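Local coordinates for protein AtGH3.15 acyl acid amido synthetase (PDB 6E1Q) that conjugates amino acids, chiefly glutamine, to the auxin precursor indole-3-butyric acid and to the herbicide 2,4-DB, consuming ATP and releasing AMP and diphosphate, at residues A[449-454]-A[505-510]; A[478-483]-A[526-531]; A[240-245]-A[269-274]. One frame throughout, in Å; residues are numbered along the deposited sequence.

Contact 1. Residues A[449-454]-A[505-510]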
loop_
_atom_site.group_PDB
_atom_site.type_symbol
_atom_site.label_atom_id
_atom_site.label_comp_id
_atom_site.label_asym_id
_atom_site.label_seq_id
_atom_site.Cartn_x
_atom_site.Cartn_y
_atom_site.Cartn_z
ATOM N N THR A 449 -10.912 -3.258 -14.893
ATOM C CA THR A 449 -10.535 -1.998 -15.539
ATOM C C THR A 449 -11.120 -1.877 -16.942
ATOM O O THR A 449 -11.710 -0.847 -17.296
ATOM C CB THR A 449 -9.009 -1.892 -15.583
ATOM O OG1 THR A 449 -8.516 -1.679 -14.252
ATOM C CG2 THR A 449 -8.543 -0.748 -16.505
ATOM N N ASN A 450 -10.929 -2.910 -17.776
ATOM C CA ASN A 450 -11.510 -2.884 -19.117
ATOM C C ASN A 450 -13.020 -2.759 -19.058
ATOM O O ASN A 450 -13.617 -1.983 -19.814
ATOM C CB ASN A 450 -11.146 -4.147 -19.900
ATOM C CG ASN A 450 -9.677 -4.217 -20.266
ATOM O OD1 ASN A 450 -9.132 -5.307 -20.471
ATOM N ND2 ASN A 450 -9.038 -3.067 -20.373
ATOM N N ALA A 451 -13.662 -3.527 -18.174
ATOM C CA ALA A 451 -15.124 -3.526 -18.166
ATOM C C ALA A 451 -15.682 -2.227 -17.598
ATOM O O ALA A 451 -16.699 -1.723 -18.083
ATOM C CB ALA A 451 -15.653 -4.723 -17.377
ATOM N N LYS A 452 -15.053 -1.671 -16.563
ATOM C CA LYS A 452 -15.676 -0.501 -15.936
ATOM C C LYS A 452 -15.626 0.727 -16.838
ATOM O O LYS A 452 -16.444 1.642 -16.679
ATOM C CB LYS A 452 -15.023 -0.207 -14.587
ATOM C CG LYS A 452 -13.610 0.407 -14.680
ATOM C CD LYS A 452 -13.071 0.716 -13.281
ATOM C CE LYS A 452 -11.669 1.285 -13.319
ATOM N NZ LYS A 452 -11.193 1.665 -11.945
ATOM N N LEU A 453 -14.701 0.751 -17.796
ATOM C CA LEU A 453 -14.660 1.821 -18.788
ATOM C C LEU A 453 -15.978 1.964 -19.537
ATOM O O LEU A 453 -16.354 3.077 -19.933
ATOM C CB LEU A 453 -13.535 1.550 -19.781
ATOM C CG LEU A 453 -12.917 2.798 -20.376
ATOM C CD1 LEU A 453 -11.955 3.400 -19.345
ATOM C CD2 LEU A 453 -12.213 2.437 -21.670
ATOM N N LEU A 454 -16.706 0.863 -19.730
ATOM C CA LEU A 454 -17.968 0.945 -20.463
ATOM C C LEU A 454 -19.001 1.793 -19.739
ATOM O O LEU A 454 -19.972 2.227 -20.362
ATOM C CB LEU A 454 -18.536 -0.451 -20.698
ATOM C CG LEU A 454 -18.055 -1.165 -21.972
ATOM C CD1 LEU A 454 -16.539 -1.259 -22.015
ATOM C CD2 LEU A 454 -18.676 -2.540 -22.055
ATOM N N PHE A 505 -19.421 -9.554 -20.108
ATOM C CA PHE A 505 -18.646 -10.147 -21.191
ATOM C C PHE A 505 -17.231 -9.584 -21.246
ATOM O O PHE A 505 -16.271 -10.321 -21.507
ATOM C CB PHE A 505 -19.352 -9.903 -22.515
ATOM C CG PHE A 505 -18.525 -10.230 -23.694
ATOM C CD1 PHE A 505 -18.290 -11.554 -24.040
ATOM C CD2 PHE A 505 -17.971 -9.218 -24.470
ATOM C CE1 PHE A 505 -17.526 -11.876 -25.162
ATOM C CE2 PHE A 505 -17.193 -9.525 -25.584
ATOM C CZ PHE A 505 -16.973 -10.857 -25.933
ATOM N N THR A 506 -17.083 -8.278 -21.010
ATOM C CA THR A 506 -15.783 -7.642 -21.185
ATOM C C THR A 506 -14.792 -8.138 -20.146
ATOM O O THR A 506 -13.609 -8.310 -20.452
ATOM C CB THR A 506 -15.941 -6.123 -21.119
ATOM O OG1 THR A 506 -16.899 -5.732 -22.101
ATOM C CG2 THR A 506 -14.624 -5.406 -21.405
ATOM N N VAL A 507 -15.253 -8.363 -18.912
ATOM C CA VAL A 507 -14.422 -9.058 -17.930
ATOM C C VAL A 507 -13.994 -10.414 -18.471
ATOM O O VAL A 507 -12.809 -10.769 -18.444
ATOM C CB VAL A 507 -15.165 -9.229 -16.593
ATOM C CG1 VAL A 507 -14.233 -9.890 -15.570
ATOM C CG2 VAL A 507 -15.656 -7.909 -16.064
ATOM N N GLU A 508 -14.964 -11.203 -18.948
ATOM C CA GLU A 508 -14.656 -12.558 -19.398
ATOM C C GLU A 508 -13.660 -12.549 -20.540
ATOM O O GLU A 508 -12.723 -13.352 -20.563
ATOM C CB GLU A 508 -15.920 -13.275 -19.847
ATOM C CG GLU A 508 -16.882 -13.594 -18.746
ATOM C CD GLU A 508 -17.812 -14.714 -19.137
ATOM O OE1 GLU A 508 -18.602 -14.519 -20.087
ATOM O OE2 GLU A 508 -17.744 -15.787 -18.508
ATOM N N GLU A 509 -13.858 -11.649 -21.504
ATOM C CA GLU A 509 -12.985 -11.592 -22.665
ATOM C C GLU A 509 -11.573 -11.203 -22.267
ATOM O O GLU A 509 -10.630 -11.474 -23.018
ATOM C CB GLU A 509 -13.572 -10.605 -23.689
ATOM C CG GLU A 509 -12.749 -10.349 -24.942
ATOM C CD GLU A 509 -12.861 -11.460 -25.985
ATOM O OE1 GLU A 509 -13.599 -12.441 -25.753
ATOM O OE2 GLU A 509 -12.206 -11.345 -27.044
ATOM N N SER A 510 -11.413 -10.588 -21.089
ATOM C CA SER A 510 -10.123 -10.158 -20.577
ATOM C C SER A 510 -9.431 -11.200 -19.705
ATOM O O SER A 510 -8.280 -10.980 -19.315
ATOM C CB SER A 510 -10.284 -8.882 -19.758
ATOM O OG SER A 510 -10.557 -7.763 -20.564
#
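Ala451 and Thr506 bring helices 441-452 and 497-510 together, their CA atoms 5.1 Å apart; the methyl of Ala451 lets the backbones come this close. This is a helix-helix contact in the GH3 C-terminal domain, and the helices lie beside the sheet that holds strands 477-485 and 529-533. Ala451 has only a methyl to place between the backbones; its CB meets Val507 CG2 at 3.4 Å, tighter than usual for two carbons. Val507 CG1 stands anti to the backbone N (chi1 -177°), which leaves the CG2 branch on the side of Ala451. Thr506 divides its two branches. The methyl CG2 rests on the backbone of helix 441-452, 3.8 Å from Ala451 CA, whereas OG1 bonds back to Glu502 O one turn earlier, which satisfies the hydroxyl within its own helix. Leu454 reaches across with CD2 to 3.7 Å from Thr506 OG1. The far edge is polar: Asn450 OD1, also bonded by Lys446 NZ, lies near the hydroxyl of Ser510. That hydroxyl has two acceptors within reach for its single proton, Asn450 OD1 at 2.8 Å and Thr506 O at 3.1 Å.

Contact 2. Residues A[478-483]-A[526-531]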
loop_
_atom_site.group_PDB
_atom_site.type_symbol
_atom_site.label_atom_id
_atom_site.label_comp_id
_atom_site.label_asym_id
_atom_site.label_seq_id
_atom_site.Cartn_x
_atom_site.Cartn_y
_atom_site.Cartn_z
ATOM N N TYR A 478 -17.941 -17.343 -11.904
ATOM C CA TYR A 478 -17.458 -16.226 -11.113
ATOM C C TYR A 478 -18.587 -15.255 -10.812
ATOM O O TYR A 478 -19.444 -14.987 -11.660
ATOM C CB TYR A 478 -16.353 -15.469 -11.842
ATOM C CG TYR A 478 -15.061 -16.215 -12.047
ATOM C CD1 TYR A 478 -14.870 -17.491 -11.540
ATOM C CD2 TYR A 478 -14.019 -15.629 -12.757
ATOM C CE1 TYR A 478 -13.675 -18.160 -11.740
ATOM C CE2 TYR A 478 -12.828 -16.281 -12.949
ATOM C CZ TYR A 478 -12.660 -17.546 -12.448
ATOM O OH TYR A 478 -11.469 -18.197 -12.656
ATOM N N VAL A 479 -18.560 -14.710 -9.601
ATOM C CA VAL A 479 -19.419 -13.614 -9.175
ATOM C C VAL A 479 -18.524 -12.418 -8.866
ATOM O O VAL A 479 -17.644 -12.514 -7.999
ATOM C CB VAL A 479 -20.242 -13.999 -7.933
ATOM C CG1 VAL A 479 -20.963 -12.783 -7.393
ATOM C CG2 VAL A 479 -21.228 -15.110 -8.256
ATOM N N ILE A 480 -18.756 -11.292 -9.546
ATOM C CA ILE A 480 -18.073 -10.033 -9.238
ATOM C C ILE A 480 -19.070 -9.053 -8.623
ATOM O O ILE A 480 -20.103 -8.740 -9.229
ATOM C CB ILE A 480 -17.404 -9.427 -10.481
ATOM C CG1 ILE A 480 -16.831 -10.527 -11.371
ATOM C CG2 ILE A 480 -16.320 -8.440 -10.066
ATOM C CD1 ILE A 480 -15.610 -11.216 -10.805
ATOM N N TYR A 481 -18.755 -8.547 -7.425
ATOM C CA TYR A 481 -19.584 -7.540 -6.761
ATOM C C TYR A 481 -19.091 -6.140 -7.131
ATOM O O TYR A 481 -17.931 -5.802 -6.886
ATOM C CB TYR A 481 -19.564 -7.717 -5.239
ATOM C CG TYR A 481 -20.056 -9.068 -4.756
ATOM C CD1 TYR A 481 -21.409 -9.303 -4.533
ATOM C CD2 TYR A 481 -19.163 -10.113 -4.526
ATOM C CE1 TYR A 481 -21.865 -10.554 -4.097
ATOM C CE2 TYR A 481 -19.605 -11.360 -4.090
ATOM C CZ TYR A 481 -20.951 -11.567 -3.875
ATOM O OH TYR A 481 -21.363 -12.796 -3.445
ATOM N N TRP A 482 -19.981 -5.316 -7.671
ATOM C CA TRP A 482 -19.662 -3.966 -8.122
ATOM C C TRP A 482 -20.457 -2.964 -7.292
ATOM O O TRP A 482 -21.690 -3.023 -7.260
ATOM C CB TRP A 482 -20.000 -3.788 -9.611
ATOM C CG TRP A 482 -18.895 -4.185 -10.558
ATOM C CD1 TRP A 482 -17.818 -4.961 -10.276
ATOM C CD2 TRP A 482 -18.769 -3.803 -11.931
ATOM N NE1 TRP A 482 -17.026 -5.098 -11.391
ATOM C CE2 TRP A 482 -17.584 -4.391 -12.420
ATOM C CE3 TRP A 482 -19.542 -3.021 -12.794
ATOM C CZ2 TRP A 482 -17.148 -4.218 -13.729
ATOM C CZ3 TRP A 482 -19.107 -2.846 -14.104
ATOM C CH2 TRP A 482 -17.918 -3.435 -14.552
ATOM N N GLU A 483 -19.763 -2.043 -6.635
ATOM C CA GLU A 483 -20.436 -0.913 -6.000
ATOM C C GLU A 483 -20.283 0.303 -6.903
ATOM O O GLU A 483 -19.161 0.750 -7.160
ATOM C CB GLU A 483 -19.884 -0.619 -4.608
ATOM C CG GLU A 483 -20.609 0.552 -3.957
ATOM C CD GLU A 483 -20.219 0.775 -2.513
ATOM O OE1 GLU A 483 -19.970 -0.222 -1.798
ATOM O OE2 GLU A 483 -20.182 1.956 -2.096
ATOM N N GLY A 526 -19.421 -21.606 -16.173
ATOM C CA GLY A 526 -20.638 -20.944 -16.576
ATOM C C GLY A 526 -20.440 -19.454 -16.803
ATOM O O GLY A 526 -19.327 -18.924 -16.710
ATOM N N PRO A 527 -21.534 -18.746 -17.093
ATOM C CA PRO A 527 -21.420 -17.336 -17.489
ATOM C C PRO A 527 -21.092 -16.437 -16.305
ATOM O O PRO A 527 -21.726 -16.518 -15.252
ATOM C CB PRO A 527 -22.805 -17.016 -18.070
ATOM C CG PRO A 527 -23.494 -18.370 -18.242
ATOM C CD PRO A 527 -22.917 -19.236 -17.181
ATOM N N LEU A 528 -20.110 -15.559 -16.492
ATOM C CA LEU A 528 -19.731 -14.648 -15.423
ATOM C C LEU A 528 -20.908 -13.766 -15.038
ATOM O O LEU A 528 -21.725 -13.372 -15.877
ATOM C CB LEU A 528 -18.547 -13.780 -15.834
ATOM C CG LEU A 528 -18.003 -12.812 -14.774
ATOM C CD1 LEU A 528 -16.489 -12.797 -14.788
ATOM C CD2 LEU A 528 -18.547 -11.401 -15.002
ATOM N N GLU A 529 -20.977 -13.454 -13.748
ATOM C CA GLU A 529 -22.077 -12.704 -13.169
ATOM C C GLU A 529 -21.533 -11.485 -12.451
ATOM O O GLU A 529 -20.581 -11.593 -11.676
ATOM C CB GLU A 529 -22.859 -13.579 -12.188
ATOM C CG GLU A 529 -23.970 -12.867 -11.454
ATOM C CD GLU A 529 -24.860 -13.843 -10.682
ATOM O OE1 GLU A 529 -24.476 -15.028 -10.541
ATOM O OE2 GLU A 529 -25.942 -13.424 -10.225
ATOM N N ILE A 530 -22.143 -10.330 -12.695
ATOM C CA ILE A 530 -21.862 -9.125 -11.934
ATOM C C ILE A 530 -23.094 -8.811 -11.105
ATOM O O ILE A 530 -24.211 -8.730 -11.641
ATOM C CB ILE A 530 -21.480 -7.934 -12.829
ATOM C CG1 ILE A 530 -20.135 -8.187 -13.512
ATOM C CG2 ILE A 530 -21.438 -6.642 -11.997
ATOM C CD1 ILE A 530 -19.736 -7.106 -14.515
ATOM N N LYS A 531 -22.892 -8.657 -9.797
ATOM C CA LYS A 531 -23.942 -8.251 -8.875
ATOM C C LYS A 531 -23.630 -6.840 -8.399
ATOM O O LYS A 531 -22.534 -6.577 -7.890
ATOM C CB LYS A 531 -24.059 -9.225 -7.702
ATOM C CG LYS A 531 -24.420 -10.668 -8.119
ATOM C CD LYS A 531 -24.245 -11.678 -6.976
ATOM C CE LYS A 531 -25.445 -12.590 -6.843
ATOM N NZ LYS A 531 -25.099 -14.020 -6.635
HETATM O O HOH W 1 -17.774 -17.215 -14.729
#
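Trp482 and Ile530 meet because both place their first side-chain branch beside the backbone N: Trp482 CG at chi1 -87° and Ile530 CG1 at chi1 -67°, with CD1 then anti (chi2 175°). Ile530 CD1 thus lies over one face of the indole, 4.0 Å from the centroid of its six-membered ring, a CH-pi contact, while its CG2 sits by Trp482 CG. Their strands, 477-485 and 529-533, are parallel neighbours in the mixed sheet of the GH3 C-terminal domain, joined by a beta-alpha-beta crossover through helices 497-510 and 513-522. Four backbone bonds pair them: Tyr478 O and Ile480 O accept from Glu529 N and Lys531 N, and Glu529 O and Lys531 O from Ile480 N and Trp482 N. Isoleucine suits the Ile480 and Ile530 pair, being beta-branched for an extended strand and apolar for a face packed, near Ile530, on Met500 and Cys504 of helix 497-510. On the other face Lys531 runs alongside Tyr481 and across Val479, its ammonium in a salt bridge with Glu571; Glu529 turns OE1 to His477. Ahead of the first backbone bond, a water accepts from Tyr478 N at 2.8 Å and donates to Gly526 O. Val479 CG1 meets Lys531 CD at 3.5 Å, tight for two carbons.

Contact 3. Residues A[240-245]-A[269-274]; sequences NIRTGR and ELASLI
Ile241 and Arg242, on the last turn of helix 220-243, pack against Ala271 and its neighbours on helix 268-278, a helix-helix contact in the GH3 N-terminal domain, away from the ligand pockets. Alanine lets the backbones come close: the CA atoms of Arg242 and Ala271 are 5.3 Å apart.

The apolar part belongs to Ile241, a residue whose two branches reach different neighbours. Its CG2, anti to the backbone N, lies 3.9 Å from Leu270 CD2 and also rests on the backbone N of Ala271. The other branch continues through CG1 to CD1, which touches Ile274 CD1 at 3.7 Å, the two side chains crossing at about a right angle. Leu203 and Leu207 of helix 194-207 also touch Ile241, and Leu206 touches Ile274, so helix 194-207 packs against the same apolar patch.

The polar part belongs to Arg242. Its CG is anti to the backbone N (chi1 171°), and a bend at chi3 (-69°) turns NE aside from the line of the chain. The guanidinium lies against Ala271, whose methyl sits over one face of that flat group, offset toward its rim, with Ala271 CB 3.8 Å from Arg242 CZ. A methyl suits this place because it packs against the face of a planar cation and leaves its in-plane N-H groups to other partners. The main polar partner of NH2 is Glu275, one turn farther along helix 268-278, in a salt bridge. At the edge of the guanidinium, in its plane, Arg242 NH2 also gives a weak hydrogen bond to Ser272 OG at 3.2 Å, with an N-H...O angle of 130°.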
loop_
_atom_site.group_PDB
_atom_site.type_symbol
_atom_site.label_atom_id
_atom_site.label_comp_id
_atom_site.label_asym_id
_atom_site.label_seq_id
_atom_site.Cartn_x
_atom_site.Cartn_y
_atom_site.Cartn_z
ATOM N N ASN A 240 -16.211 22.657 16.948
ATOM C CA ASN A 240 -15.074 22.635 17.869
ATOM C C ASN A 240 -14.089 23.751 17.554
ATOM O O ASN A 240 -13.541 24.383 18.465
ATOM C CB ASN A 240 -14.340 21.294 17.802
ATOM C CG ASN A 240 -15.050 20.178 18.558
ATOM O OD1 ASN A 240 -14.446 19.134 18.803
ATOM N ND2 ASN A 240 -16.332 20.377 18.915
ATOM N N ILE A 241 -13.829 23.984 16.266
ATOM C CA ILE A 241 -12.924 25.056 15.864
ATOM C C ILE A 241 -13.497 26.415 16.254
ATOM O O ILE A 241 -12.770 27.298 16.729
ATOM C CB ILE A 241 -12.635 24.967 14.351
ATOM C CG1 ILE A 241 -11.820 23.709 14.025
ATOM C CG2 ILE A 241 -11.887 26.233 13.852
ATOM C CD1 ILE A 241 -11.588 23.492 12.513
ATOM N N ARG A 242 -14.801 26.611 16.060
ATOM C CA ARG A 242 -15.415 27.899 16.396
ATOM C C ARG A 242 -15.293 28.203 17.887
ATOM O O ARG A 242 -14.926 29.318 18.278
ATOM C CB ARG A 242 -16.891 27.904 15.972
ATOM C CG ARG A 242 -17.675 29.134 16.471
ATOM C CD ARG A 242 -19.011 29.253 15.751
ATOM N NE ARG A 242 -18.857 29.598 14.343
ATOM C CZ ARG A 242 -19.031 28.747 13.331
ATOM N NH1 ARG A 242 -19.375 27.473 13.555
ATOM N NH2 ARG A 242 -18.863 29.173 12.086
ATOM N N THR A 243 -15.596 27.216 18.734
ATOM C CA THR A 243 -15.609 27.403 20.179
ATOM C C THR A 243 -14.244 27.213 20.819
ATOM O O THR A 243 -14.060 27.610 21.974
ATOM C CB THR A 243 -16.584 26.423 20.843
ATOM O OG1 THR A 243 -16.144 25.081 20.590
ATOM C CG2 THR A 243 -18.002 26.598 20.299
ATOM N N GLY A 244 -13.290 26.622 20.108
ATOM C CA GLY A 244 -12.044 26.255 20.749
ATOM C C GLY A 244 -12.201 25.201 21.814
ATOM O O GLY A 244 -11.393 25.137 22.741
ATOM N N ARG A 245 -13.234 24.375 21.710
ATOM C CA ARG A 245 -13.599 23.418 22.746
ATOM C C ARG A 245 -13.754 22.044 22.119
ATOM O O ARG A 245 -14.545 21.874 21.186
ATOM C CB ARG A 245 -14.909 23.832 23.419
ATOM C CG ARG A 245 -15.263 23.005 24.606
ATOM C CD ARG A 245 -16.730 23.177 24.976
ATOM N NE ARG A 245 -17.035 22.305 26.094
ATOM C CZ ARG A 245 -17.150 22.718 27.348
ATOM N NH1 ARG A 245 -17.029 24.007 27.640
ATOM N NH2 ARG A 245 -17.411 21.840 28.303
ATOM N N GLU A 269 -13.786 32.423 12.475
ATOM C CA GLU A 269 -13.505 32.713 11.069
ATOM C C GLU A 269 -12.979 31.484 10.343
ATOM O O GLU A 269 -13.366 31.211 9.199
ATOM C CB GLU A 269 -12.507 33.870 10.953
ATOM C CG GLU A 269 -11.629 33.791 9.703
ATOM C CD GLU A 269 -10.900 35.091 9.391
ATOM O OE1 GLU A 269 -10.609 35.851 10.342
ATOM O OE2 GLU A 269 -10.612 35.336 8.195
ATOM N N LEU A 270 -12.066 30.748 10.980
ATOM C CA LEU A 270 -11.574 29.525 10.368
ATOM C C LEU A 270 -12.694 28.490 10.245
ATOM O O LEU A 270 -12.793 27.780 9.234
ATOM C CB LEU A 270 -10.405 28.964 11.177
ATOM C CG LEU A 270 -9.916 27.601 10.647
ATOM C CD1 LEU A 270 -9.406 27.731 9.212
ATOM C CD2 LEU A 270 -8.871 26.954 11.554
ATOM N N ALA A 271 -13.543 28.391 11.266
ATOM C CA ALA A 271 -14.685 27.492 11.191
ATOM C C ALA A 271 -15.553 27.824 9.982
ATOM O O ALA A 271 -15.935 26.934 9.217
ATOM C CB ALA A 271 -15.493 27.566 12.494
ATOM N N SER A 272 -15.836 29.113 9.774
ATOM C CA SER A 272 -16.727 29.521 8.689
ATOM C C SER A 272 -16.114 29.213 7.328
ATOM O O SER A 272 -16.824 28.802 6.406
ATOM C CB SER A 272 -17.048 31.020 8.805
ATOM O OG SER A 272 -17.987 31.254 9.829
ATOM N N LEU A 273 -14.798 29.408 7.190
ATOM C CA LEU A 273 -14.111 29.084 5.942
ATOM C C LEU A 273 -14.261 27.611 5.597
ATOM O O LEU A 273 -14.518 27.252 4.444
ATOM C CB LEU A 273 -12.628 29.453 6.044
ATOM C CG LEU A 273 -12.333 30.957 6.135
ATOM C CD1 LEU A 273 -10.835 31.244 6.317
ATOM C CD2 LEU A 273 -12.878 31.648 4.895
ATOM N N ILE A 274 -14.094 26.742 6.588
ATOM C CA ILE A 274 -14.175 25.311 6.347
ATOM C C ILE A 274 -15.613 24.906 6.080
ATOM O O ILE A 274 -15.885 24.072 5.206
ATOM C CB ILE A 274 -13.574 24.546 7.537
ATOM C CG1 ILE A 274 -12.101 24.919 7.694
ATOM C CG2 ILE A 274 -13.695 23.049 7.327
ATOM C CD1 ILE A 274 -11.449 24.252 8.862
#

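In the fold
From the N terminus, contact 3 comes first: it closes a loop of 23 residues between helices 220-243 and 268-278 in the N-terminal domain, before either of the others opens. Contacts 1 and 2 both lie in the C-terminal domain and cross, since their segments alternate: 449-454, 478-483, 505-510, 526-531. Contact 1 closes over 50 intervening residues, helix to helix, contact 2 over 42, strand to strand, and the two touch where the helices meet the sheet. Ala451 CB and Lys452 N pack on Trp482 CH2, Val507 CG1 on Leu528 CD1, and Glu508 OE2 probably forms a weak hydrogen bond with Leu528 N. Contact 3 stands apart, its centre about 47 Å from that of contact 1.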